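Local coordinates for protein probable uracil-DNA glycosylase (Acanthamoeba polyphaga mimivirus, PDB 5X55) that is a probable member of the uracil-DNA glycosylase superfamily, with a central four-stranded parallel sheet set among helices, at residues Y109-W114 and P168-N173; R163-P168 and G200-M205. All blocks are in the same frame, centred on the assembly; numbering follows the deposited sequence.

Contact 1 of 2, residues Y109-W114 and P168-N173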
ATOM      1  N   TYR A 109       8.174  17.106  10.582  1.00 23.24           N
ATOM      2  CA  TYR A 109       7.020  16.215  10.620  1.00 27.23           C
ATOM      3  C   TYR A 109       5.980  16.820  11.557  1.00 24.27           C
ATOM      4  O   TYR A 109       6.135  16.759  12.775  1.00 31.23           O
ATOM      5  CB  TYR A 109       7.479  14.841  11.098  1.00 24.49           C
ATOM      6  CG  TYR A 109       6.504  13.700  10.921  1.00 22.58           C
ATOM      7  CD1 TYR A 109       5.588  13.377  11.920  1.00 20.30           C
ATOM      8  CD2 TYR A 109       6.542  12.911   9.779  1.00 21.64           C
ATOM      9  CE1 TYR A 109       4.720  12.325  11.766  1.00 22.05           C
ATOM     10  CE2 TYR A 109       5.673  11.856   9.609  1.00 22.65           C
ATOM     11  CZ  TYR A 109       4.765  11.563  10.606  1.00 23.75           C
ATOM     12  OH  TYR A 109       3.906  10.501  10.436  1.00 22.22           O
ATOM     13  N   HIS A 110       4.914  17.387  10.999  1.00 25.69           N
ATOM     14  CA  HIS A 110       3.947  18.111  11.818  1.00 30.01           C
ATOM     15  C   HIS A 110       2.549  17.517  11.765  1.00 33.16           C
ATOM     16  O   HIS A 110       1.588  18.182  12.155  1.00 34.95           O
ATOM     17  CB  HIS A 110       3.937  19.584  11.413  1.00 31.83           C
ATOM     18  CG  HIS A 110       5.283  20.218  11.541  1.00 34.76           C
ATOM     19  ND1 HIS A 110       5.934  20.324  12.752  1.00 34.16           N
ATOM     20  CD2 HIS A 110       6.139  20.695  10.609  1.00 34.62           C
ATOM     21  CE1 HIS A 110       7.116  20.881  12.567  1.00 30.36           C
ATOM     22  NE2 HIS A 110       7.264  21.121  11.276  1.00 40.95           N
ATOM     23  N   PHE A 111       2.422  16.262  11.343  1.00 27.54           N
ATOM     24  CA  PHE A 111       1.116  15.631  11.313  1.00 27.60           C
ATOM     25  C   PHE A 111       0.643  15.345  12.729  1.00 26.23           C
ATOM     26  O   PHE A 111       1.431  14.986  13.603  1.00 24.02           O
ATOM     27  CB  PHE A 111       1.179  14.357  10.474  1.00 24.81           C
ATOM     28  CG  PHE A 111       1.712  14.604   9.103  1.00 32.77           C
ATOM     29  CD1 PHE A 111       0.872  15.022   8.089  1.00 31.32           C
ATOM     30  CD2 PHE A 111       3.071  14.493   8.842  1.00 29.46           C
ATOM     31  CE1 PHE A 111       1.372  15.285   6.829  1.00 28.50           C
ATOM     32  CE2 PHE A 111       3.566  14.758   7.585  1.00 28.78           C
ATOM     33  CZ  PHE A 111       2.713  15.153   6.580  1.00 26.87           C
ATOM     34  N   LYS A 112      -0.650  15.544  12.959  1.00 23.65           N
ATOM     35  CA  LYS A 112      -1.226  15.244  14.258  1.00 26.17           C
ATOM     36  C   LYS A 112      -1.433  13.739  14.428  1.00 27.20           C
ATOM     37  O   LYS A 112      -1.726  13.018  13.467  1.00 25.73           O
ATOM     38  CB  LYS A 112      -2.560  15.970  14.410  1.00 29.48           C
ATOM     39  CG  LYS A 112      -2.456  17.481  14.430  1.00 32.10           C
ATOM     40  CD  LYS A 112      -3.642  18.121  13.701  1.00 38.31           C
ATOM     41  CE  LYS A 112      -4.983  17.714  14.310  1.00 40.56           C
ATOM     42  NZ  LYS A 112      -6.158  18.115  13.445  1.00 38.15           N
ATOM     43  N   SER A 113      -1.323  13.271  15.672  1.00 24.72           N
ATOM     44  CA  SER A 113      -1.637  11.883  15.978  1.00 26.72           C
ATOM     45  C   SER A 113      -3.148  11.677  16.029  1.00 21.91           C
ATOM     46  O   SER A 113      -3.938  12.614  15.933  1.00 22.79           O
ATOM     47  CB  SER A 113      -0.990  11.455  17.301  1.00 31.64           C
ATOM     48  OG  SER A 113      -1.628  12.066  18.416  1.00 31.20           O
ATOM     49  N   TRP A 114      -3.556  10.420  16.204  1.00 23.45           N
ATOM     50  CA  TRP A 114      -4.978  10.104  16.265  1.00 25.85           C
ATOM     51  C   TRP A 114      -5.675  10.835  17.409  1.00 30.58           C
ATOM     52  O   TRP A 114      -6.742  11.433  17.214  1.00 28.12           O
ATOM     53  CB  TRP A 114      -5.168   8.598  16.380  1.00 24.35           C
ATOM     54  CG  TRP A 114      -4.941   7.931  15.066  1.00 25.09           C
ATOM     55  CD1 TRP A 114      -3.732   7.671  14.474  1.00 24.02           C
ATOM     56  CD2 TRP A 114      -5.941   7.472  14.156  1.00 27.43           C
ATOM     57  NE1 TRP A 114      -3.922   7.074  13.254  1.00 21.61           N
ATOM     58  CE2 TRP A 114      -5.268   6.925  13.038  1.00 24.56           C
ATOM     59  CE3 TRP A 114      -7.342   7.457  14.178  1.00 27.41           C
ATOM     60  CZ2 TRP A 114      -5.948   6.375  11.947  1.00 20.93           C
ATOM     61  CZ3 TRP A 114      -8.019   6.905  13.095  1.00 29.53           C
ATOM     62  CH2 TRP A 114      -7.314   6.373  11.989  1.00 26.49           C
ATOM     63  N   PRO A 168      -3.618  10.015  11.118  1.00 20.63           N
ATOM     64  CA  PRO A 168      -4.836  10.010  10.298  1.00 20.22           C
ATOM     65  C   PRO A 168      -4.746  10.887   9.057  1.00 19.73           C
ATOM     66  O   PRO A 168      -5.385  10.569   8.052  1.00 18.37           O
ATOM     67  CB  PRO A 168      -5.931  10.482  11.270  1.00 20.50           C
ATOM     68  CG  PRO A 168      -5.248  10.985  12.451  1.00 18.36           C
ATOM     69  CD  PRO A 168      -3.876  10.447  12.505  1.00 21.12           C
ATOM     70  N   GLU A 169      -3.961  11.960   9.073  1.00 20.69           N
ATOM     71  CA  GLU A 169      -3.810  12.719   7.842  1.00 23.24           C
ATOM     72  C   GLU A 169      -2.992  11.966   6.804  1.00 25.38           C
ATOM     73  O   GLU A 169      -2.970  12.382   5.640  1.00 22.46           O
ATOM     74  CB  GLU A 169      -3.165  14.078   8.121  1.00 24.96           C
ATOM     75  CG  GLU A 169      -3.942  14.955   9.113  1.00 30.00           C
ATOM     76  CD  GLU A 169      -3.240  16.286   9.397  1.00 38.17           C
ATOM     77  OE1 GLU A 169      -3.458  17.252   8.618  1.00 43.88           O
ATOM     78  OE2 GLU A 169      -2.456  16.359  10.378  1.00 27.75           O
ATOM     79  N   LEU A 170      -2.333  10.870   7.188  1.00 21.06           N
ATOM     80  CA  LEU A 170      -1.632  10.012   6.239  1.00 22.92           C
ATOM     81  C   LEU A 170      -2.352   8.695   5.970  1.00 19.94           C
ATOM     82  O   LEU A 170      -1.902   7.927   5.112  1.00 21.15           O
ATOM     83  CB  LEU A 170      -0.223   9.721   6.739  1.00 18.75           C
ATOM     84  CG  LEU A 170       0.606  10.956   7.031  1.00 22.11           C
ATOM     85  CD1 LEU A 170       1.966  10.533   7.569  1.00 18.69           C
ATOM     86  CD2 LEU A 170       0.742  11.754   5.748  1.00 24.39           C
ATOM     87  N   LEU A 171      -3.452   8.424   6.673  1.00 17.57           N
ATOM     88  CA  LEU A 171      -4.111   7.122   6.607  1.00 16.85           C
ATOM     89  C   LEU A 171      -4.433   6.702   5.174  1.00 18.13           C
ATOM     90  O   LEU A 171      -4.231   5.544   4.782  1.00 15.88           O
ATOM     91  CB  LEU A 171      -5.395   7.163   7.437  1.00 17.27           C
ATOM     92  CG  LEU A 171      -6.204   5.868   7.385  1.00 19.78           C
ATOM     93  CD1 LEU A 171      -5.382   4.749   8.000  1.00 14.84           C
ATOM     94  CD2 LEU A 171      -7.537   6.035   8.091  1.00 15.13           C
ATOM     95  N   PHE A 172      -4.972   7.624   4.385  1.00 19.24           N
ATOM     96  CA  PHE A 172      -5.414   7.324   3.031  1.00 21.64           C
ATOM     97  C   PHE A 172      -4.505   7.993   1.999  1.00 20.97           C
ATOM     98  O   PHE A 172      -4.960   8.392   0.923  1.00 21.47           O
ATOM     99  CB  PHE A 172      -6.868   7.758   2.841  1.00 19.35           C
ATOM    100  CG  PHE A 172      -7.874   6.943   3.623  1.00 18.07           C
ATOM    101  CD1 PHE A 172      -7.815   5.558   3.643  1.00 20.71           C
ATOM    102  CD2 PHE A 172      -8.901   7.577   4.327  1.00 18.97           C
ATOM    103  CE1 PHE A 172      -8.767   4.799   4.365  1.00 18.93           C
ATOM    104  CE2 PHE A 172      -9.849   6.842   5.049  1.00 20.18           C
ATOM    105  CZ  PHE A 172      -9.781   5.436   5.058  1.00 22.43           C
ATOM    106  N   ASN A 173      -3.217   8.106   2.336  1.00 18.15           N
ATOM    107  CA  ASN A 173      -2.249   8.888   1.568  1.00 21.68           C
ATOM    108  C   ASN A 173      -2.253   8.538   0.082  1.00 21.04           C
ATOM    109  O   ASN A 173      -2.318   9.426  -0.783  1.00 20.90           O
ATOM    110  CB  ASN A 173      -0.855   8.662   2.155  1.00 20.44           C
ATOM    111  CG  ASN A 173       0.011   9.889   2.094  1.00 24.88           C
ATOM    112  OD1 ASN A 173      -0.441  10.979   1.733  1.00 26.13           O
ATOM    113  ND2 ASN A 173       1.267   9.730   2.475  1.00 22.98           N
TER
HETATM  114  O   HOH W   1      -2.332  13.371  11.103  1.00 20.88           O

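Contact 2 of 2, residues R163-P168 and G200-M205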
ATOM      1  N   ARG A 163      -1.309   3.945  20.272  1.00 27.17           N
ATOM      2  CA  ARG A 163      -0.664   4.834  19.297  1.00 27.97           C
ATOM      3  C   ARG A 163      -0.788   4.233  17.900  1.00 22.85           C
ATOM      4  O   ARG A 163       0.135   3.618  17.359  1.00 25.10           O
ATOM      5  CB  ARG A 163       0.797   5.072  19.667  1.00 28.24           C
ATOM      6  CG  ARG A 163       1.033   5.138  21.149  1.00 31.90           C
ATOM      7  CD  ARG A 163       2.314   5.740  21.502  1.00 35.10           C
ATOM      8  NE  ARG A 163       2.190   7.172  21.650  1.00 52.40           N
ATOM      9  CZ  ARG A 163       3.024   8.095  21.222  1.00 56.46           C
ATOM     10  NH1 ARG A 163       4.103   7.737  20.608  1.00 54.43           N
ATOM     11  NH2 ARG A 163       2.727   9.359  21.423  1.00 52.80           N
ATOM     12  N   ILE A 164      -1.957   4.437  17.305  1.00 20.62           N
ATOM     13  CA  ILE A 164      -2.210   3.961  15.955  1.00 20.73           C
ATOM     14  C   ILE A 164      -1.298   4.677  14.970  1.00 21.64           C
ATOM     15  O   ILE A 164      -1.082   5.888  15.072  1.00 20.28           O
ATOM     16  CB  ILE A 164      -3.686   4.183  15.612  1.00 23.40           C
ATOM     17  CG1 ILE A 164      -4.561   3.416  16.613  1.00 24.91           C
ATOM     18  CG2 ILE A 164      -3.945   3.828  14.158  1.00 17.36           C
ATOM     19  CD1 ILE A 164      -6.056   3.559  16.369  1.00 26.26           C
ATOM     20  N   VAL A 165      -0.723   3.915  14.040  1.00 19.21           N
ATOM     21  CA  VAL A 165       0.081   4.432  12.935  1.00 17.29           C
ATOM     22  C   VAL A 165      -0.483   3.818  11.657  1.00 17.89           C
ATOM     23  O   VAL A 165      -1.060   2.719  11.709  1.00 18.94           O
ATOM     24  CB  VAL A 165       1.575   4.111  13.109  1.00 20.73           C
ATOM     25  CG1 VAL A 165       2.129   4.775  14.367  1.00 16.48           C
ATOM     26  CG2 VAL A 165       1.816   2.576  13.128  1.00 17.77           C
ATOM     27  N   PRO A 166      -0.414   4.502  10.504  1.00 18.39           N
ATOM     28  CA  PRO A 166       0.066   5.881  10.356  1.00 18.53           C
ATOM     29  C   PRO A 166      -0.919   6.891  10.950  1.00 19.42           C
ATOM     30  O   PRO A 166      -2.044   6.500  11.256  1.00 17.59           O
ATOM     31  CB  PRO A 166       0.166   6.051   8.838  1.00 16.30           C
ATOM     32  CG  PRO A 166      -0.939   5.170   8.315  1.00 16.52           C
ATOM     33  CD  PRO A 166      -0.896   3.949   9.223  1.00 13.31           C
ATOM     34  N   TYR A 167      -0.491   8.152  11.104  1.00 19.08           N
ATOM     35  CA  TYR A 167      -1.358   9.204  11.614  1.00 17.55           C
ATOM     36  C   TYR A 167      -2.500   9.464  10.631  1.00 18.64           C
ATOM     37  O   TYR A 167      -2.396   9.142   9.442  1.00 15.96           O
ATOM     38  CB  TYR A 167      -0.553  10.475  11.866  1.00 17.22           C
ATOM     39  CG  TYR A 167       0.370  10.376  13.072  1.00 20.98           C
ATOM     40  CD1 TYR A 167       0.316   9.279  13.924  1.00 20.13           C
ATOM     41  CD2 TYR A 167       1.283  11.383  13.362  1.00 23.35           C
ATOM     42  CE1 TYR A 167       1.139   9.189  15.012  1.00 23.56           C
ATOM     43  CE2 TYR A 167       2.119  11.297  14.457  1.00 21.84           C
ATOM     44  CZ  TYR A 167       2.043  10.195  15.275  1.00 24.20           C
ATOM     45  OH  TYR A 167       2.868  10.089  16.362  1.00 29.94           O
ATOM     46  N   PRO A 168      -3.618  10.015  11.118  1.00 20.63           N
ATOM     47  CA  PRO A 168      -4.836  10.010  10.298  1.00 20.22           C
ATOM     48  C   PRO A 168      -4.746  10.887   9.057  1.00 19.73           C
ATOM     49  O   PRO A 168      -5.385  10.569   8.052  1.00 18.37           O
ATOM     50  CB  PRO A 168      -5.931  10.482  11.270  1.00 20.50           C
ATOM     51  CG  PRO A 168      -5.248  10.985  12.451  1.00 18.36           C
ATOM     52  CD  PRO A 168      -3.876  10.447  12.505  1.00 21.12           C
ATOM     53  N   GLY A 200      10.313   9.560  17.573  1.00 41.35           N
ATOM     54  CA  GLY A 200       8.906   9.230  17.559  1.00 37.91           C
ATOM     55  C   GLY A 200       8.202   9.449  16.236  1.00 34.86           C
ATOM     56  O   GLY A 200       6.976   9.291  16.178  1.00 34.56           O
ATOM     57  N   VAL A 201       8.920   9.812  15.176  1.00 30.89           N
ATOM     58  CA  VAL A 201       8.276   9.879  13.866  1.00 29.76           C
ATOM     59  C   VAL A 201       8.040   8.452  13.371  1.00 25.11           C
ATOM     60  O   VAL A 201       8.996   7.685  13.192  1.00 22.53           O
ATOM     61  CB  VAL A 201       9.106  10.677  12.854  1.00 26.66           C
ATOM     62  CG1 VAL A 201       8.401  10.676  11.519  1.00 19.49           C
ATOM     63  CG2 VAL A 201       9.347  12.109  13.357  1.00 30.24           C
ATOM     64  N   PRO A 202       6.802   8.057  13.125  1.00 21.74           N
ATOM     65  CA  PRO A 202       6.563   6.707  12.623  1.00 22.90           C
ATOM     66  C   PRO A 202       7.148   6.518  11.231  1.00 22.43           C
ATOM     67  O   PRO A 202       7.240   7.455  10.430  1.00 20.25           O
ATOM     68  CB  PRO A 202       5.034   6.610  12.604  1.00 21.22           C
ATOM     69  CG  PRO A 202       4.568   7.652  13.547  1.00 22.09           C
ATOM     70  CD  PRO A 202       5.544   8.780  13.369  1.00 21.42           C
ATOM     71  N   TYR A 203       7.581   5.285  10.961  1.00 19.84           N
ATOM     72  CA  TYR A 203       7.936   4.904   9.594  1.00 20.22           C
ATOM     73  C   TYR A 203       6.705   4.789   8.703  1.00 17.55           C
ATOM     74  O   TYR A 203       6.787   5.068   7.508  1.00 19.58           O
ATOM     75  CB  TYR A 203       8.689   3.573   9.583  1.00 23.98           C
ATOM     76  CG  TYR A 203      10.052   3.604  10.225  1.00 24.15           C
ATOM     77  CD1 TYR A 203      10.705   4.800  10.475  1.00 28.82           C
ATOM     78  CD2 TYR A 203      10.686   2.425  10.580  1.00 27.31           C
ATOM     79  CE1 TYR A 203      11.959   4.819  11.073  1.00 33.20           C
ATOM     80  CE2 TYR A 203      11.932   2.429  11.168  1.00 30.63           C
ATOM     81  CZ  TYR A 203      12.565   3.623  11.413  1.00 29.64           C
ATOM     82  OH  TYR A 203      13.809   3.607  11.999  1.00 40.03           O
ATOM     83  N   ALA A 204       5.567   4.377   9.255  1.00 17.89           N
ATOM     84  CA  ALA A 204       4.351   4.246   8.458  1.00 17.74           C
ATOM     85  C   ALA A 204       3.887   5.615   7.955  1.00 20.16           C
ATOM     86  O   ALA A 204       3.797   6.580   8.729  1.00 18.09           O
ATOM     87  CB  ALA A 204       3.255   3.579   9.284  1.00 14.61           C
ATOM     88  N   MET A 205       3.610   5.702   6.646  1.00 15.99           N
ATOM     89  CA  MET A 205       3.159   6.947   6.036  1.00 15.08           C
ATOM     90  C   MET A 205       1.959   6.738   5.109  1.00 17.10           C
ATOM     91  O   MET A 205       1.672   7.587   4.276  1.00 18.58           O
ATOM     92  CB  MET A 205       4.311   7.616   5.280  1.00 16.34           C
ATOM     93  CG  MET A 205       4.918   6.789   4.145  1.00 15.86           C
ATOM     94  SD  MET A 205       6.096   7.828   3.248  1.00 27.33           S
ATOM     95  CE  MET A 205       4.960   8.766   2.217  1.00 22.55           C
TER
HETATM   96  O   HOH W   2       2.271   8.392  10.526  1.00 16.75           O

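Contact 1 of 2, residues Y109-W114 and P168-N173
W114 lays one face of its indole over the ring of P168, the first bump of the contact. The evidence for a CH-pi contact is direct: CD of P168 stands 3.5 Å from the centroid of the W114 five-membered ring, 16° off its normal. The methylene sits toward the rim, and the two side chains slide past each other in opposite directions, which carries CB of P168 toward CE2 and CZ2. The far end of the indole then meets L171, whose CD2 lies 3.9 Å from CH2 of W114. A hydrogen bond from W114 NE1 to P166 O helps fix the rotation of the indole.

The second bump is the fork of L170. CD2 rests over a face of F111, 4.0 Å from the ring centroid in a further CH-pi contact, while CD1 meets Y109 OH tip to tip at 3.5 Å. F111 CD2 sits over the centre of the Y109 ring, so the two rings are packed together and the L170 fork touches both.

Between these apolar patches E169 supplies the polar link. With CD anti to CA (chi2 178°) its chain reaches across to K112, whose N donates to E169 OE2 at 3.3 Å and 169°, nearly along the C-O bond. Water 1 also donates to OE2, and it bridges E169 N (3.0 Å) to K112 O. OE1 forms a salt bridge with R96; K112 NZ stays 5.1 Å from E169 OE2, not in contact, though the opposite charges may attract weakly.

S113 and F172 each occupy the N-cap position, of helices 114-117 and 173-177, the latter after a type I turn over L170-N173. Two loops that each lead into a short helix are thus packed together in a UDG-like alpha/beta fold.

Contact 2 of 2, residues R163-P168 and G200-M205
P166 and A204 bring the two backbones closest, their CA atoms 5.0 Å apart, where a cis peptide between V165 and P166 turns the chain as it leaves strand 164-165. The partner, 200-205, is irregular. Within the UDG-like alpha/beta fold the contact joins strand 164-165, of a two-stranded antiparallel sheet with 260-261, to the loop that follows strand 185-189 of the central sheet, by apolar side chains and one water.

P202 is the main knob. Its CG lies 3.9 Å from V165 CG1, and on another side 4.0 Å from CZ of Y167, over a face of the phenol ring; the proline and the tyrosine cross at about a right angle. V165 offers CG1 because chi1 (-62°) sets that methyl beside its own backbone N. The Y167 ring is further bordered by I164 O, which lies in plane at its edge.

Beside this, P166 CB and A204 CB meet at 4.0 Å, and the same P166 CB comes to 3.7 Å from A204 O. That carbonyl has a polar partner in water 2, which donates to A204 O at 3.0 Å and accepts from Y167 N at 2.8 Å.

From the N terminus the chain runs through 109-114, then helices 135-142 and 146-159, and returns along 163-168 into 168-173, so contact 1 closes a loop of 53 residues, 25 of them helical. It goes on through helix 173-177 and strand 185-189 to 200-205, where contact 2 closes a loop of 31. The segments alternate, so the two closures cross instead of nesting. They share P168, and their centres lie about 7 Å apart. A probable hydrogen bond from N173 ND2 to M205 O, 2.8 Å long, stitches them further. Together they tie the loop after helix 98-102, strand 164-165 with the loop after it, and the loop after strand 185-189 together.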